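Local coordinates for protein 2'-deoxycytidine 5'-triphosphate deaminase (Agrobacterium tumefaciens, PDB 2R9Q) that probably catalyses the hydrolytic deamination of dCTP to dUTP, and is built from two dUTPase-like domains in each chain, at residues B[150-155]-B[258-263]; B[181-184]-B[188-191]; B[28-33]-B[157-162]; B[167-172]-B[336-341]. One frame throughout, in Å; residues are numbered along the deposited sequence.

How the contacts relate
Contacts 1 and 4 both join the N-terminal dUTPase-like domain to the C-terminal one, on opposite sides of the chain's centre and with centres about 30 Å apart. Contact 1 is buried and mostly aromatic; contact 4, partly buried, rests on a salt bridge with an aliphatic touch. The other two each stay within a single domain, contact 3 in the N-terminal one and contact 2 in the C-terminal one. Contact 2, largely buried, packs leucines and adds one histidine-to-carbonyl hydrogen bond between the end of helix 177-186 and the following loop; Leu-189 CD2 lies 3.7 Å from Tyr-337 OH of contact 4. Contact 3 is a surface ion pair between loops, its 157-162 segment adjoining 150-155.

Contact 1 of 4, residues B[150-155]-B[258-263]; sequences PRTFPI and DEFYIL
Phe-260 meets Thr-152 and Phe-153 where the two dUTPase-like domains of the chain face each other: the loop after strand 143-150 of the N-terminal domain lies against the residues leading into strand 261-269 of the C-terminal one. The two rings lie obliquely, their planes at 78° and centroids 5.9 Å apart, and Phe-153 CE2 comes within 3.8 Å of Phe-260 CE2 at the edge of the Phe-260 ring. Large flat apolar residues suit this buried place, since they fill it without needing polar partners. Thr-152 covers another part of the same ring. Its OG1, placed beside the backbone N (chi1 -56°), skirts the ring at 3.4 Å from Phe-260 CD2 while bonding to Asp-120 OD2 and a water; its methyl CG2, anti to the backbone N, lies over one face of the Phe-153 ring, toward its rim. Beyond this shell, Trp-242 packs edge-to-face with Phe-153, and Arg-318 of strand 311-319 touches both Thr-152 and Phe-260. The domains are also joined through that water, which donates to both sides, at 2.7 Å from Thr-152 OG1 and 3.1 Å from Asp-258 O.

Contact 2 of 4, residues B[181-184]-B[188-191]; sequences LKLH and TLVA
His-184 and Leu-189 face each other just past the C-terminal end of helix 177-186 of the C-terminal dUTPase-like domain, where the chain bends away into the loop before strand 202-205. The closeness follows from the short connection: the CA atoms of His-184 and Thr-188 are only 4.8 Å apart.

The apolar part of the contact is made by two leucines. Leu-183 and Leu-189 cross at about a right angle, with Leu-183 CD2 and Leu-189 CD2 3.7 Å apart. Both are buried, and a branched aliphatic chain suits the place because its methyls can fill space on more than one side. Leu-189 uses the rest of its chain on the histidine: CG lies 3.8 Å from His-184 CA, and CB is 3.9 Å from His-184 CD2. Pro-272 touches Leu-189 from a neighbouring loop.

The polar part belongs to the imidazole. With CG anti to the backbone N (chi1 179°), the His-184 ring reaches alongside the loop and presents its edge to the backbone, so that CD2 lies 3.3 Å from Leu-189 N. Asn-194 and Pro-195, farther along the same loop, also touch this side chain. Histidine suits a helix end here because its ring is long enough to span to the loop and carries a donor at its far edge. That donor closes the contact: His-184 NE2 gives a hydrogen bond of 3.1 Å to Val-190 O, in the carbonyl plane and on a lone pair, with an N-H...O angle of 147°.

Contact 3 of 4, residues B[28-33]-B[157-162]; sequences KSEADL and VRRGSR
Arg-159 and Glu-30 form a salt bridge at the surface of the N-terminal dUTPase-like domain, between the loop after strand 27-28 and a type II beta turn that runs from Arg-158 to Ser-161. Arg-159 has the most surface buried by the contact. Its chain is extended from CG to NE, and this carries the guanidinium across to the other loop, where it meets the carboxylate end-on. Long charged residues suit such a place, for they can bridge separate loops while staying near solvent.

Glu-30, itself extended beyond CG, offers one oxygen to both nitrogens: OE1 accepts from Arg-159 NH1 at 3.0 Å and, along a more bent path, from Arg-159 NH2 at 3.2 Å. The oxygen lies in the guanidinium plane, but both donors come from the same face of the carboxylate, whose plane is turned 40° from that of the guanidinium. Both N-H groups thus share a single oxygen, and the bridge is not a paired, two-oxygen one. Ser-49 OG is a second partner of Arg-159 NH1, and Met-97 of strand 91-101 touches the arginine chain.

The turn that presents Arg-159 has Gly-160 at its third position, where, at a phi of 100°, a CB would press against the carbonyl O of Arg-159. The turn is closed by Ser-161 N bonding to Arg-158 O at 2.9 Å, and Ser-161 OG, also bonded to Asp-231, accepts from Arg-158 N at 3.0 Å.

Contact 4 of 4, residues B[167-172]-B[336-341]; sequences RFRIGH and VYEHML
Arg-169 and Glu-338 are brought together by contrasting torsions. The arginine CG sits between its own backbone N and carbonyl carbon (chi1 60°) and the chain bends again at chi3, which turns the NE side of the guanidinium toward the other strand. Glu-338 does the reverse: its CG lies opposite the backbone N (chi1 -167°) and the chain runs straight on to the carboxylate.

The two groups meet side-on, with planes nearly coplanar. Arg-169 NE donates to Glu-338 OE2 at 2.9 Å, and Arg-169 NH2 to Glu-338 OE1 at 3.1 Å, each oxygen using its syn lone pair. Arginine suits this place because its flat group has two parallel N-H bonds on that side, matching the two oxygens of a glutamate. NH1 of the same arginine is hydrogen-bonded to Ser-109 OG.

Beside the ion pair, Ile-170 CD1 touches Leu-341 CD1 at 3.6 Å, the two aliphatic chains crossing at about a right angle. His-172 brings the edge of its ring to the carboxylate, CD2 lying 3.8 Å from Glu-338 OE2. A water accepts from Arg-167 NH1 and lies 3.2 Å from Glu-338 OE1.

The contact joins the end of strand 162-170 in the N-terminal dUTPase-like domain to the end of strand 331-339 in the C-terminal one. A buried carboxylate matched by a two-point arginine grip would probably stay ionised, and two bonds to two oxygens hold the guanidinium and carboxylate nearly coplanar and limit their rotation.

Contact 1 of 4, residues B[150-155]-B[258-263]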
loop_
_atom_site.group_PDB
_atom_site.type_symbol
_atom_site.label_atom_id
_atom_site.label_comp_id
_atom_site.label_asym_id
_atom_site.label_seq_id
_atom_site.Cartn_x
_atom_site.Cartn_y
_atom_site.Cartn_z
ATOM N N PRO B 150 0.132 -4.139 15.592
ATOM C CA PRO B 150 -0.925 -3.165 15.249
ATOM C C PRO B 150 -1.126 -3.079 13.739
ATOM O O PRO B 150 -0.175 -3.060 13.019
ATOM C CB PRO B 150 -0.371 -1.847 15.800
ATOM C CG PRO B 150 0.685 -2.262 16.772
ATOM C CD PRO B 150 1.279 -3.462 16.214
ATOM N N ARG B 151 -2.354 -3.033 13.274
ATOM C CA ARG B 151 -2.591 -3.025 11.859
ATOM C C ARG B 151 -3.019 -1.646 11.345
ATOM O O ARG B 151 -2.567 -1.220 10.314
ATOM C CB ARG B 151 -3.630 -4.086 11.540
ATOM C CG ARG B 151 -3.202 -5.238 10.731
ATOM C CD ARG B 151 -2.555 -6.390 11.474
ATOM N NE ARG B 151 -1.084 -6.400 11.538
ATOM C CZ ARG B 151 -0.187 -5.943 10.641
ATOM N NH1 ARG B 151 -0.520 -5.406 9.464
ATOM N NH2 ARG B 151 1.110 -6.060 10.929
ATOM N N THR B 152 -3.933 -0.968 12.039
ATOM C CA THR B 152 -4.433 0.327 11.563
ATOM C C THR B 152 -3.960 1.493 12.378
ATOM O O THR B 152 -3.586 2.482 11.820
ATOM C CB THR B 152 -5.961 0.375 11.510
ATOM O OG1 THR B 152 -6.426 -0.700 10.699
ATOM C CG2 THR B 152 -6.482 1.735 10.943
ATOM N N PHE B 153 -4.054 1.387 13.703
ATOM C CA PHE B 153 -3.658 2.453 14.597
ATOM C C PHE B 153 -2.374 2.110 15.300
ATOM O O PHE B 153 -2.227 1.000 15.855
ATOM C CB PHE B 153 -4.725 2.760 15.694
ATOM C CG PHE B 153 -6.136 2.867 15.186
ATOM C CD1 PHE B 153 -6.523 3.909 14.412
ATOM C CD2 PHE B 153 -7.083 1.942 15.546
ATOM C CE1 PHE B 153 -7.788 3.988 13.953
ATOM C CE2 PHE B 153 -8.340 2.022 15.078
ATOM C CZ PHE B 153 -8.682 3.050 14.281
ATOM N N PRO B 154 -1.439 3.074 15.333
ATOM C CA PRO B 154 -0.332 2.862 16.242
ATOM C C PRO B 154 -0.820 2.969 17.698
ATOM O O PRO B 154 -1.775 3.727 18.004
ATOM C CB PRO B 154 0.622 3.969 15.860
ATOM C CG PRO B 154 -0.265 5.076 15.312
ATOM C CD PRO B 154 -1.309 4.340 14.580
ATOM N N ILE B 155 -0.222 2.188 18.576
ATOM C CA ILE B 155 -0.710 2.069 19.948
ATOM C C ILE B 155 0.365 2.330 20.973
ATOM O O ILE B 155 1.530 2.177 20.690
ATOM C CB ILE B 155 -1.452 0.751 20.193
ATOM C CG1 ILE B 155 -0.538 -0.466 20.060
ATOM C CG2 ILE B 155 -2.699 0.662 19.291
ATOM C CD1 ILE B 155 -1.102 -1.754 20.681
ATOM N N ASP B 258 -7.901 -3.253 2.208
ATOM C CA ASP B 258 -6.950 -2.512 3.075
ATOM C C ASP B 258 -7.612 -1.833 4.298
ATOM O O ASP B 258 -6.928 -1.345 5.169
ATOM C CB ASP B 258 -6.185 -1.426 2.290
ATOM C CG ASP B 258 -5.500 -1.965 1.008
ATOM O OD1 ASP B 258 -5.647 -1.288 -0.058
ATOM O OD2 ASP B 258 -4.829 -3.049 1.067
ATOM N N GLU B 259 -8.930 -1.797 4.353
ATOM C CA GLU B 259 -9.624 -1.144 5.426
ATOM C C GLU B 259 -10.105 -2.106 6.517
ATOM O O GLU B 259 -10.137 -3.300 6.365
ATOM C CB GLU B 259 -10.792 -0.346 4.860
ATOM C CG GLU B 259 -10.430 0.716 3.801
ATOM C CD GLU B 259 -9.605 1.882 4.325
ATOM O OE1 GLU B 259 -9.891 2.421 5.428
ATOM O OE2 GLU B 259 -8.676 2.303 3.607
ATOM N N PHE B 260 -10.454 -1.570 7.670
ATOM C CA PHE B 260 -11.185 -2.385 8.636
ATOM C C PHE B 260 -12.442 -1.679 9.062
ATOM O O PHE B 260 -12.496 -0.466 9.101
ATOM C CB PHE B 260 -10.257 -2.858 9.776
ATOM C CG PHE B 260 -10.382 -2.125 11.050
ATOM C CD1 PHE B 260 -10.997 -2.730 12.133
ATOM C CD2 PHE B 260 -9.822 -0.868 11.196
ATOM C CE1 PHE B 260 -11.119 -2.085 13.312
ATOM C CE2 PHE B 260 -9.915 -0.197 12.389
ATOM C CZ PHE B 260 -10.563 -0.799 13.463
ATOM N N TYR B 261 -13.467 -2.476 9.289
ATOM C CA TYR B 261 -14.819 -2.028 9.470
ATOM C C TYR B 261 -15.357 -2.552 10.805
ATOM O O TYR B 261 -15.215 -3.720 11.119
ATOM C CB TYR B 261 -15.716 -2.501 8.308
ATOM C CG TYR B 261 -15.327 -1.982 6.934
ATOM C CD1 TYR B 261 -15.917 -0.837 6.417
ATOM C CD2 TYR B 261 -14.362 -2.606 6.185
ATOM C CE1 TYR B 261 -15.553 -0.332 5.191
ATOM C CE2 TYR B 261 -13.994 -2.115 4.957
ATOM C CZ TYR B 261 -14.598 -0.961 4.436
ATOM O OH TYR B 261 -14.234 -0.457 3.145
ATOM N N ILE B 262 -15.979 -1.680 11.590
ATOM C CA ILE B 262 -16.689 -2.102 12.800
ATOM C C ILE B 262 -18.167 -2.049 12.460
ATOM O O ILE B 262 -18.724 -0.992 12.180
ATOM C CB ILE B 262 -16.390 -1.213 14.054
ATOM C CG1 ILE B 262 -14.915 -1.283 14.432
ATOM C CG2 ILE B 262 -17.237 -1.642 15.230
ATOM C CD1 ILE B 262 -14.485 -0.156 15.364
ATOM N N LEU B 263 -18.779 -3.224 12.500
ATOM C CA LEU B 263 -20.133 -3.421 12.061
ATOM C C LEU B 263 -20.936 -4.190 13.101
ATOM O O LEU B 263 -20.392 -4.693 14.093
ATOM C CB LEU B 263 -20.138 -4.138 10.701
ATOM C CG LEU B 263 -19.481 -3.422 9.517
ATOM C CD1 LEU B 263 -19.369 -4.389 8.361
ATOM C CD2 LEU B 263 -20.252 -2.152 9.136
HETATM O O HOH W 1 -6.933 -0.372 8.090
#

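Contact 2 of 4, residues B[181-184]-B[188-191]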
loop_
_atom_site.group_PDB
_atom_site.type_symbol
_atom_site.label_atom_id
_atom_site.label_comp_id
_atom_site.label_asym_id
_atom_site.label_seq_id
_atom_site.Cartn_x
_atom_site.Cartn_y
_atom_site.Cartn_z
ATOM N N LEU B 181 -30.896 -25.636 20.504
ATOM C CA LEU B 181 -32.316 -25.378 20.194
ATOM C C LEU B 181 -33.225 -25.478 21.430
ATOM O O LEU B 181 -34.154 -24.694 21.569
ATOM C CB LEU B 181 -32.810 -26.267 19.023
ATOM C CG LEU B 181 -32.348 -25.782 17.617
ATOM C CD1 LEU B 181 -32.323 -26.869 16.533
ATOM C CD2 LEU B 181 -33.169 -24.557 17.110
ATOM N N LYS B 182 -32.926 -26.402 22.340
ATOM C CA LYS B 182 -33.604 -26.464 23.647
ATOM C C LYS B 182 -33.302 -25.287 24.596
ATOM O O LYS B 182 -34.201 -24.792 25.267
ATOM C CB LYS B 182 -33.259 -27.773 24.356
ATOM C CG LYS B 182 -33.805 -29.007 23.654
ATOM C CD LYS B 182 -33.652 -30.272 24.533
ATOM C CE LYS B 182 -33.285 -31.546 23.688
ATOM N NZ LYS B 182 -33.431 -32.871 24.432
ATOM N N LEU B 183 -32.039 -24.858 24.669
ATOM C CA LEU B 183 -31.660 -23.688 25.478
ATOM C C LEU B 183 -32.344 -22.409 24.999
ATOM O O LEU B 183 -32.688 -21.566 25.813
ATOM C CB LEU B 183 -30.144 -23.488 25.490
ATOM C CG LEU B 183 -29.577 -22.338 26.336
ATOM C CD1 LEU B 183 -29.926 -22.518 27.802
ATOM C CD2 LEU B 183 -28.078 -22.235 26.149
ATOM N N HIS B 184 -32.530 -22.280 23.684
ATOM C CA HIS B 184 -33.310 -21.183 23.090
ATOM C C HIS B 184 -34.783 -21.261 23.481
ATOM O O HIS B 184 -35.435 -20.224 23.588
ATOM C CB HIS B 184 -33.161 -21.136 21.548
ATOM C CG HIS B 184 -33.959 -20.048 20.891
ATOM N ND1 HIS B 184 -35.018 -20.304 20.049
ATOM C CD2 HIS B 184 -33.871 -18.698 20.977
ATOM C CE1 HIS B 184 -35.545 -19.159 19.644
ATOM N NE2 HIS B 184 -34.862 -18.170 20.189
ATOM N N THR B 188 -33.771 -17.333 26.210
ATOM C CA THR B 188 -33.801 -16.749 24.862
ATOM C C THR B 188 -32.353 -16.602 24.384
ATOM O O THR B 188 -31.578 -15.921 25.023
ATOM C CB THR B 188 -34.572 -15.386 24.821
ATOM O OG1 THR B 188 -35.975 -15.620 24.674
ATOM C CG2 THR B 188 -34.123 -14.533 23.665
ATOM N N LEU B 189 -31.986 -17.290 23.304
ATOM C CA LEU B 189 -30.654 -17.135 22.680
ATOM C C LEU B 189 -30.614 -16.061 21.576
ATOM O O LEU B 189 -29.630 -15.352 21.441
ATOM C CB LEU B 189 -30.131 -18.469 22.138
ATOM C CG LEU B 189 -29.840 -19.607 23.126
ATOM C CD1 LEU B 189 -29.167 -20.744 22.372
ATOM C CD2 LEU B 189 -29.002 -19.166 24.310
ATOM N N VAL B 190 -31.677 -15.974 20.785
ATOM C CA VAL B 190 -31.871 -14.897 19.816
ATOM C C VAL B 190 -33.283 -14.344 19.979
ATOM O O VAL B 190 -34.231 -15.115 20.066
ATOM C CB VAL B 190 -31.702 -15.402 18.388
ATOM C CG1 VAL B 190 -31.755 -14.245 17.412
ATOM C CG2 VAL B 190 -30.392 -16.157 18.261
ATOM N N ALA B 191 -33.421 -13.022 20.018
ATOM C CA ALA B 191 -34.729 -12.374 20.178
ATOM C C ALA B 191 -35.557 -12.494 18.896
ATOM O O ALA B 191 -35.952 -11.496 18.311
ATOM C CB ALA B 191 -34.550 -10.904 20.558
#

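Contact 3 of 4, residues B[28-33]-B[157-162]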
loop_
_atom_site.group_PDB
_atom_site.type_symbol
_atom_site.label_atom_id
_atom_site.label_comp_id
_atom_site.label_asym_id
_atom_site.label_seq_id
_atom_site.Cartn_x
_atom_site.Cartn_y
_atom_site.Cartn_z
ATOM N N LYS B 28 -0.029 -18.386 38.054
ATOM C CA LYS B 28 0.814 -17.433 38.758
ATOM C C LYS B 28 0.853 -16.106 38.049
ATOM O O LYS B 28 0.517 -16.011 36.876
ATOM C CB LYS B 28 2.254 -17.952 38.892
ATOM C CG LYS B 28 2.456 -19.121 39.841
ATOM C CD LYS B 28 2.774 -20.393 39.094
ATOM C CE LYS B 28 3.581 -21.323 39.964
ATOM N NZ LYS B 28 4.973 -20.824 40.182
ATOM N N SER B 29 1.279 -15.087 38.781
ATOM C CA SER B 29 1.512 -13.771 38.196
ATOM C C SER B 29 2.611 -13.028 38.934
ATOM O O SER B 29 2.881 -13.328 40.081
ATOM C CB SER B 29 0.240 -12.924 38.153
ATOM O OG SER B 29 0.438 -11.832 37.283
ATOM N N GLU B 30 3.228 -12.057 38.252
ATOM C CA GLU B 30 4.281 -11.229 38.842
ATOM C C GLU B 30 3.769 -10.280 39.916
ATOM O O GLU B 30 4.560 -9.748 40.684
ATOM C CB GLU B 30 5.019 -10.431 37.768
ATOM C CG GLU B 30 5.932 -11.277 36.898
ATOM C CD GLU B 30 6.648 -10.474 35.830
ATOM O OE1 GLU B 30 7.024 -9.311 36.078
ATOM O OE2 GLU B 30 6.859 -11.011 34.731
ATOM N N ALA B 31 2.461 -10.059 39.956
ATOM C CA ALA B 31 1.837 -9.206 40.967
ATOM C C ALA B 31 0.415 -9.659 41.265
ATOM O O ALA B 31 -0.128 -10.535 40.595
ATOM C CB ALA B 31 1.844 -7.759 40.518
ATOM N N ASP B 32 -0.179 -9.075 42.300
ATOM C CA ASP B 32 -1.575 -9.353 42.621
ATOM C C ASP B 32 -2.383 -9.031 41.370
ATOM O O ASP B 32 -2.057 -8.094 40.669
ATOM C CB ASP B 32 -2.054 -8.512 43.815
ATOM N N LEU B 33 -3.424 -9.809 41.107
ATOM C CA LEU B 33 -4.307 -9.564 39.978
ATOM C C LEU B 33 -4.973 -8.197 40.122
ATOM O O LEU B 33 -5.022 -7.661 41.205
ATOM C CB LEU B 33 -5.333 -10.697 39.826
ATOM C CG LEU B 33 -4.769 -12.142 39.766
ATOM C CD1 LEU B 33 -5.878 -13.197 39.613
ATOM C CD2 LEU B 33 -3.700 -12.300 38.670
ATOM N N VAL B 157 1.431 0.974 24.778
ATOM C CA VAL B 157 1.296 -0.099 25.767
ATOM C C VAL B 157 2.353 0.017 26.843
ATOM O O VAL B 157 3.365 0.672 26.667
ATOM C CB VAL B 157 1.346 -1.543 25.131
ATOM C CG1 VAL B 157 0.340 -1.653 23.988
ATOM C CG2 VAL B 157 2.786 -1.963 24.719
ATOM N N ARG B 158 2.112 -0.640 27.960
ATOM C CA ARG B 158 3.031 -0.640 29.064
ATOM C C ARG B 158 2.810 -1.855 29.936
ATOM O O ARG B 158 1.888 -2.647 29.707
ATOM C CB ARG B 158 2.846 0.624 29.904
ATOM C CG ARG B 158 1.417 0.792 30.440
ATOM C CD ARG B 158 1.274 2.049 31.199
ATOM N NE ARG B 158 1.523 3.227 30.384
ATOM C CZ ARG B 158 0.631 3.781 29.574
ATOM N NH1 ARG B 158 -0.570 3.258 29.443
ATOM N NH2 ARG B 158 0.941 4.871 28.884
ATOM N N ARG B 159 3.654 -1.971 30.962
ATOM C CA ARG B 159 3.520 -3.020 31.953
ATOM C C ARG B 159 2.113 -2.909 32.523
ATOM O O ARG B 159 1.689 -1.846 32.927
ATOM C CB ARG B 159 4.588 -2.914 33.022
ATOM C CG ARG B 159 4.515 -4.014 34.038
ATOM C CD ARG B 159 5.452 -3.808 35.206
ATOM N NE ARG B 159 5.194 -4.792 36.274
ATOM C CZ ARG B 159 5.659 -6.044 36.291
ATOM N NH1 ARG B 159 6.431 -6.508 35.309
ATOM N NH2 ARG B 159 5.363 -6.846 37.301
ATOM N N GLY B 160 1.395 -4.020 32.490
ATOM C CA GLY B 160 0.012 -4.073 32.907
ATOM C C GLY B 160 -1.064 -4.054 31.841
ATOM O O GLY B 160 -2.180 -4.409 32.124
ATOM N N SER B 161 -0.736 -3.632 30.624
ATOM C CA SER B 161 -1.720 -3.515 29.558
ATOM C C SER B 161 -2.374 -4.863 29.310
ATOM O O SER B 161 -1.735 -5.899 29.413
ATOM C CB SER B 161 -1.114 -2.917 28.278
ATOM O OG SER B 161 -0.714 -1.571 28.457
ATOM N N ARG B 162 -3.669 -4.836 29.039
ATOM C CA ARG B 162 -4.452 -6.050 28.876
ATOM C C ARG B 162 -5.011 -6.064 27.479
ATOM O O ARG B 162 -5.856 -5.277 27.171
ATOM C CB ARG B 162 -5.550 -6.087 29.922
ATOM C CG ARG B 162 -5.012 -6.408 31.293
ATOM C CD ARG B 162 -5.733 -5.732 32.413
ATOM N NE ARG B 162 -7.139 -6.086 32.385
ATOM C CZ ARG B 162 -8.028 -5.851 33.346
ATOM N NH1 ARG B 162 -7.688 -5.266 34.473
ATOM N NH2 ARG B 162 -9.286 -6.231 33.175
#

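Contact 4 of 4, residues B[167-172]-B[336-341]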
loop_
_atom_site.group_PDB
_atom_site.type_symbol
_atom_site.label_atom_id
_atom_site.label_comp_id
_atom_site.label_asym_id
_atom_site.label_seq_id
_atom_site.Cartn_x
_atom_site.Cartn_y
_atom_site.Cartn_z
ATOM N N ARG B 167 -9.250 -18.449 28.527
ATOM C CA ARG B 167 -10.359 -19.233 29.081
ATOM C C ARG B 167 -9.870 -20.644 29.400
ATOM O O ARG B 167 -9.250 -21.291 28.571
ATOM C CB ARG B 167 -11.501 -19.276 28.067
ATOM C CG ARG B 167 -12.681 -20.176 28.403
ATOM C CD ARG B 167 -13.862 -19.861 27.502
ATOM N NE ARG B 167 -14.491 -18.559 27.798
ATOM C CZ ARG B 167 -15.552 -18.073 27.166
ATOM N NH1 ARG B 167 -16.100 -18.743 26.178
ATOM N NH2 ARG B 167 -16.061 -16.900 27.513
ATOM N N PHE B 168 -10.140 -21.100 30.615
ATOM C CA PHE B 168 -9.741 -22.444 31.082
ATOM C C PHE B 168 -10.900 -23.409 31.037
ATOM O O PHE B 168 -12.035 -23.024 31.282
ATOM C CB PHE B 168 -9.195 -22.391 32.509
ATOM C CG PHE B 168 -8.098 -21.399 32.696
ATOM C CD1 PHE B 168 -6.789 -21.771 32.550
ATOM C CD2 PHE B 168 -8.387 -20.082 33.017
ATOM C CE1 PHE B 168 -5.788 -20.864 32.696
ATOM C CE2 PHE B 168 -7.389 -19.173 33.180
ATOM C CZ PHE B 168 -6.087 -19.561 33.021
ATOM N N ARG B 169 -10.605 -24.669 30.720
ATOM C CA ARG B 169 -11.635 -25.704 30.627
ATOM C C ARG B 169 -11.181 -27.142 30.975
ATOM O O ARG B 169 -10.000 -27.483 30.866
ATOM C CB ARG B 169 -12.230 -25.674 29.223
ATOM C CG ARG B 169 -11.228 -25.938 28.131
ATOM C CD ARG B 169 -11.890 -26.046 26.784
ATOM N NE ARG B 169 -12.668 -24.872 26.395
ATOM C CZ ARG B 169 -12.155 -23.709 25.993
ATOM N NH1 ARG B 169 -10.845 -23.489 25.977
ATOM N NH2 ARG B 169 -12.972 -22.740 25.632
ATOM N N ILE B 170 -12.127 -27.973 31.410
ATOM C CA ILE B 170 -11.903 -29.426 31.518
ATOM C C ILE B 170 -12.790 -30.107 30.489
ATOM O O ILE B 170 -13.992 -29.967 30.515
ATOM C CB ILE B 170 -12.132 -29.972 32.945
ATOM C CG1 ILE B 170 -11.189 -29.247 33.933
ATOM C CG2 ILE B 170 -11.873 -31.505 32.996
ATOM C CD1 ILE B 170 -11.779 -28.955 35.291
ATOM N N GLY B 171 -12.152 -30.805 29.551
ATOM C CA GLY B 171 -12.813 -31.318 28.354
ATOM C C GLY B 171 -13.271 -30.221 27.403
ATOM O O GLY B 171 -12.771 -29.100 27.417
ATOM N N HIS B 172 -14.243 -30.566 26.572
ATOM C CA HIS B 172 -14.774 -29.657 25.585
ATOM C C HIS B 172 -16.280 -29.834 25.527
ATOM O O HIS B 172 -16.786 -30.497 24.644
ATOM C CB HIS B 172 -14.105 -29.935 24.237
ATOM C CG HIS B 172 -13.994 -28.736 23.351
ATOM N ND1 HIS B 172 -13.855 -28.840 21.981
ATOM C CD2 HIS B 172 -14.015 -27.410 23.630
ATOM C CE1 HIS B 172 -13.778 -27.629 21.460
ATOM N NE2 HIS B 172 -13.872 -26.743 22.438
ATOM N N VAL B 336 -20.824 -20.125 19.037
ATOM C CA VAL B 336 -20.744 -21.480 19.569
ATOM C C VAL B 336 -20.814 -21.482 21.118
ATOM O O VAL B 336 -20.080 -20.763 21.778
ATOM C CB VAL B 336 -19.473 -22.163 19.086
ATOM C CG1 VAL B 336 -19.271 -23.472 19.798
ATOM C CG2 VAL B 336 -19.522 -22.361 17.564
ATOM N N TYR B 337 -21.711 -22.303 21.666
ATOM C CA TYR B 337 -21.988 -22.345 23.094
ATOM C C TYR B 337 -21.242 -23.508 23.768
ATOM O O TYR B 337 -21.025 -24.558 23.176
ATOM C CB TYR B 337 -23.494 -22.444 23.351
ATOM C CG TYR B 337 -24.249 -21.169 23.054
ATOM C CD1 TYR B 337 -24.575 -20.282 24.058
ATOM C CD2 TYR B 337 -24.635 -20.847 21.755
ATOM C CE1 TYR B 337 -25.244 -19.108 23.789
ATOM C CE2 TYR B 337 -25.315 -19.661 21.479
ATOM C CZ TYR B 337 -25.627 -18.799 22.500
ATOM O OH TYR B 337 -26.319 -17.623 22.238
ATOM N N GLU B 338 -20.855 -23.283 25.014
ATOM C CA GLU B 338 -20.141 -24.249 25.804
ATOM C C GLU B 338 -20.631 -24.133 27.259
ATOM O O GLU B 338 -20.923 -23.027 27.743
ATOM C CB GLU B 338 -18.641 -23.970 25.676
ATOM C CG GLU B 338 -17.723 -25.066 26.178
ATOM C CD GLU B 338 -16.235 -24.758 26.018
ATOM O OE1 GLU B 338 -15.867 -23.764 25.319
ATOM O OE2 GLU B 338 -15.435 -25.531 26.598
ATOM N N HIS B 339 -20.755 -25.283 27.932
ATOM C CA HIS B 339 -21.158 -25.343 29.340
ATOM C C HIS B 339 -20.123 -24.750 30.283
ATOM O O HIS B 339 -18.930 -25.013 30.178
ATOM C CB HIS B 339 -21.393 -26.780 29.824
ATOM C CG HIS B 339 -22.618 -27.428 29.270
ATOM N ND1 HIS B 339 -23.862 -27.282 29.845
ATOM C CD2 HIS B 339 -22.783 -28.260 28.215
ATOM C CE1 HIS B 339 -24.746 -27.965 29.141
ATOM N NE2 HIS B 339 -24.117 -28.568 28.146
ATOM N N MET B 340 -20.606 -23.983 31.243
ATOM C CA MET B 340 -19.808 -23.617 32.383
ATOM C C MET B 340 -19.717 -24.812 33.326
ATOM O O MET B 340 -20.632 -25.631 33.379
ATOM C CB MET B 340 -20.443 -22.435 33.075
ATOM C CG MET B 340 -20.463 -21.174 32.233
ATOM S SD MET B 340 -18.867 -20.525 31.744
ATOM C CE MET B 340 -18.229 -19.858 33.280
ATOM N N LEU B 341 -18.588 -24.922 34.020
ATOM C CA LEU B 341 -18.407 -25.878 35.110
ATOM C C LEU B 341 -19.270 -25.515 36.322
ATOM O O LEU B 341 -19.866 -26.392 36.925
ATOM C CB LEU B 341 -16.941 -25.942 35.559
ATOM C CG LEU B 341 -15.990 -26.948 34.924
ATOM C CD1 LEU B 341 -14.632 -26.850 35.622
ATOM C CD2 LEU B 341 -16.561 -28.356 34.991
HETATM O O HOH W 2 -15.047 -20.907 24.247
HETATM O O HOH W 3 -15.061 -27.601 28.433
#